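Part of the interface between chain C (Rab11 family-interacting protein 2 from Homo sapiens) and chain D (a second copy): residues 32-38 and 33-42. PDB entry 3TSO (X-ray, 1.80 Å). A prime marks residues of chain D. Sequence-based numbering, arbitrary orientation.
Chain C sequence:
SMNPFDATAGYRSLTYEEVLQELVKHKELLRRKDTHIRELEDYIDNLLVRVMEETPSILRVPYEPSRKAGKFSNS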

# COMPACT_ATOMS: atom_id res chain seq x y z
N ARG C 32 16.07 -0.61 10.36
CA ARG C 32 15.19 -1.67 9.86
C ARG C 32 13.78 -1.12 9.66
O ARG C 32 13.13 -1.42 8.65
N LYS C 33 13.29 -0.31 10.59
CA LYS C 33 11.93 0.22 10.48
C LYS C 33 11.79 1.18 9.29
O LYS C 33 10.78 1.10 8.51
N ASP C 34 12.84 1.99 9.07
CA ASP C 34 12.89 2.95 7.94
C ASP C 34 12.91 2.22 6.60
O ASP C 34 12.18 2.60 5.68
N THR C 35 13.71 1.15 6.55
CA THR C 35 13.74 0.24 5.40
C THR C 35 12.38 -0.31 5.09
O THR C 35 11.92 -0.30 3.93
N HIS C 36 11.71 -0.81 6.12
CA HIS C 36 10.44 -1.44 5.86
C HIS C 36 9.34 -0.42 5.54
O HIS C 36 8.48 -0.67 4.68
N ILE C 37 9.41 0.77 6.13
CA ILE C 37 8.48 1.85 5.73
C ILE C 37 8.56 2.12 4.19
O ILE C 37 7.52 2.28 3.50
N ARG C 38 9.81 2.17 3.71
CA ARG C 38 10.00 2.46 2.25
C ARG C 38 9.55 1.28 1.42
O ARG C 38 9.03 1.50 0.33
N LYS D 33 7.35 5.60 14.34
CA LYS D 33 7.63 4.80 13.14
C LYS D 33 6.71 3.55 13.12
O LYS D 33 6.17 3.18 12.07
N ASP D 34 6.49 2.98 14.28
CA ASP D 34 5.57 1.86 14.46
C ASP D 34 4.12 2.23 14.14
O ASP D 34 3.41 1.50 13.47
N THR D 35 3.67 3.38 14.65
CA THR D 35 2.36 3.87 14.29
C THR D 35 2.27 4.10 12.78
O THR D 35 1.30 3.74 12.20
N HIS D 36 3.26 4.76 12.19
CA HIS D 36 3.25 5.00 10.76
C HIS D 36 3.20 3.67 9.97
O HIS D 36 2.43 3.56 9.03
N ILE D 37 4.01 2.70 10.33
CA ILE D 37 3.96 1.37 9.69
C ILE D 37 2.55 0.76 9.72
O ILE D 37 2.05 0.24 8.72
N ARG D 38 1.90 0.87 10.88
CA ARG D 38 0.58 0.29 10.93
C ARG D 38 -0.40 1.11 10.10
O ARG D 38 -1.30 0.50 9.49
N GLU D 39 -0.21 2.43 10.01
CA GLU D 39 -1.07 3.24 9.14
C GLU D 39 -0.95 2.81 7.68
O GLU D 39 -1.94 2.71 6.99
N LEU D 40 0.28 2.57 7.27
CA LEU D 40 0.60 2.12 5.89
C LEU D 40 -0.02 0.73 5.63
O LEU D 40 -0.62 0.50 4.59
N GLU D 41 0.10 -0.18 6.60
CA GLU D 41 -0.47 -1.56 6.51
C GLU D 41 -2.00 -1.54 6.42
O GLU D 41 -2.58 -2.23 5.56
N ASP D 42 -2.64 -0.71 7.25
CA ASP D 42 -4.07 -0.53 7.19
C ASP D 42 -4.56 0.09 5.85
O ASP D 42 -5.53 -0.38 5.27

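This is a parallel helix-helix contact of the coiled-coil kind, in which like residues of two copies meet in register, an isoleucine pair forms the apolar centre and lysine-aspartate salt bridges close it off. The helix axes run 20° apart and come within 10.2 Å, and the register is set by two pairs: the CA atoms of Lys33 and Lys33′ lie 6.8 Å apart, those of Ile37 and Ile37′ 6.0 Å. These positions are four residues apart, about one helical turn, so each helix brings the same face back to its partner.

Ile37 is the knob. Its CA-to-CB bond points sideways, but the m,t rotamer carries the end of the side chain nearer the other helix, where it sits among Lys33′, His36′, Ile37′ and Leu40′. Ile37′ adopts the same rotamer, and the two side chains meet with Ile37 CG1 3.4 Å from Ile37′ CG1, a tight apolar contact. The other branch of Ile37 packs against the next layer: its CG2 lies 3.9 Å from Leu40′ CD1 and 4.0 Å from His36′ CD2. Leu40′, also m,t, points toward chain C and closes this end of the hole, while His36′ (t) points toward it too and forms part of the wall.

Lysine does double duty one turn earlier. Lys33 and Lys33′ both point toward the partner helix with chi1 m and chi2 and chi3 t, so that their aliphatic stems cover the isoleucines before their amines reach the acids. Lys33 CG is 4.1 Å from Ile37′ CD1, and Lys33′ CG is likewise 4.1 Å from Ile37 CD1. At the tip, Lys33 NZ donates a hydrogen bond to Asp34′ OD1 at 2.9 Å, within a salt bridge. The reciprocal salt bridge joins Asp34 OD1 and Lys33′ NZ, also at 2.9 Å, although the position of that carboxylate oxygen is less certain. Both aspartates use chi1 m, and although their CA-to-CB bonds point sideways, their ends come nearer the opposing helix.

At the margin, His36 (t) brings its ring edge near Glu41′, a looser approach than the lysine-aspartate pairs. Arg32, Thr35, Arg38 and their counterparts Thr35′ and Arg38′ bury nothing here.

The rule to read from this contact is economical: place a branched apolar residue at the centre, flank it with a long residue whose methylenes pack and whose charge escapes, and set an acid beside that residue's counterpart to receive the charge.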

# COMPACT_ATOMS: atom_id res chain seq x y z
CB ARG C 32 15.15 -2.87 10.82
CG ARG C 32 16.49 -3.70 10.92
CD ARG C 32 16.34 -4.89 11.87
NE ARG C 32 17.63 -5.54 12.15
CZ ARG C 32 18.12 -5.75 13.38
NH1 ARG C 32 17.44 -5.39 14.50
NH2 ARG C 32 19.32 -6.35 13.49
CB LYS C 33 11.45 0.77 11.84
CG LYS C 33 11.00 -0.44 12.80
CD LYS C 33 11.09 -0.13 14.31
CE LYS C 33 10.58 -1.36 15.18
NZ LYS C 33 9.47 -2.17 14.50
CB ASP C 34 14.11 3.92 8.02
CG ASP C 34 13.81 5.14 8.92
OD1 ASP C 34 12.63 5.39 9.30
OD2 ASP C 34 14.75 5.87 9.28
CB THR C 35 14.80 -0.93 5.53
OG1 THR C 35 16.13 -0.39 5.58
CG2 THR C 35 14.76 -1.93 4.32
CB HIS C 36 9.98 -2.37 6.99
CG HIS C 36 8.83 -3.23 6.57
ND1 HIS C 36 7.64 -3.28 7.27
CD2 HIS C 36 8.66 -4.00 5.47
CE1 HIS C 36 6.79 -4.07 6.62
NE2 HIS C 36 7.39 -4.52 5.54
CB ILE C 37 8.76 3.16 6.53
CG1 ILE C 37 8.22 3.00 7.98
CG2 ILE C 37 8.08 4.40 5.93
CD1 ILE C 37 8.88 4.05 8.97
CB ARG C 38 11.47 2.78 1.91
CG ARG C 38 11.78 2.91 0.37
CD ARG C 38 10.99 4.14 -0.25
NE ARG C 38 11.53 5.37 0.32
CZ ARG C 38 12.63 5.97 -0.14
NH1 ARG C 38 13.26 5.51 -1.22
NH2 ARG C 38 13.06 7.04 0.48
CB LYS D 33 9.14 4.49 13.04
CG LYS D 33 9.94 5.76 12.50
CD LYS D 33 11.36 5.52 12.09
CE LYS D 33 12.05 6.85 11.58
NZ LYS D 33 11.25 7.61 10.51
CB ASP D 34 5.70 1.25 15.89
CG ASP D 34 6.85 0.27 16.02
OD1 ASP D 34 7.35 -0.26 15.01
OD2 ASP D 34 7.33 0.01 17.14
CB THR D 35 2.10 5.17 15.03
OG1 THR D 35 2.32 4.86 16.40
CG2 THR D 35 0.66 5.68 14.82
CB HIS D 36 4.42 5.89 10.30
CG HIS D 36 4.30 6.33 8.89
ND1 HIS D 36 3.09 6.71 8.34
CD2 HIS D 36 5.21 6.45 7.90
CE1 HIS D 36 3.27 7.05 7.08
NE2 HIS D 36 4.54 6.88 6.78
CB ILE D 37 4.98 0.41 10.29
CG1 ILE D 37 6.41 0.82 9.89
CG2 ILE D 37 4.70 -1.11 9.89
CD1 ILE D 37 7.48 0.12 10.71
CB ARG D 38 0.12 0.10 12.42
CG ARG D 38 -1.31 -0.44 12.51
CD ARG D 38 -1.42 -1.90 11.98
NE ARG D 38 -1.36 -2.83 13.11
CZ ARG D 38 -2.41 -3.49 13.59
NH1 ARG D 38 -3.61 -3.37 13.02
NH2 ARG D 38 -2.23 -4.29 14.63
CB GLU D 39 -0.77 4.77 9.28
CG GLU D 39 -1.39 5.30 10.64
CD GLU D 39 -0.78 6.61 11.19
OE1 GLU D 39 0.28 7.04 10.67
OE2 GLU D 39 -1.39 7.17 12.15
CB LEU D 40 2.14 2.10 5.74
CG LEU D 40 2.86 3.44 5.61
CD1 LEU D 40 4.37 3.15 5.67
CD2 LEU D 40 2.57 4.17 4.28
CB GLU D 41 -0.02 -2.42 7.70
CG GLU D 41 1.52 -2.77 7.60
CD GLU D 41 2.05 -3.44 8.85
OE1 GLU D 41 1.42 -3.27 9.92
OE2 GLU D 41 3.09 -4.13 8.77
CB ASP D 42 -4.54 0.35 8.33
CG ASP D 42 -4.55 -0.39 9.66
OD1 ASP D 42 -4.20 -1.62 9.76
OD2 ASP D 42 -4.77 0.34 10.60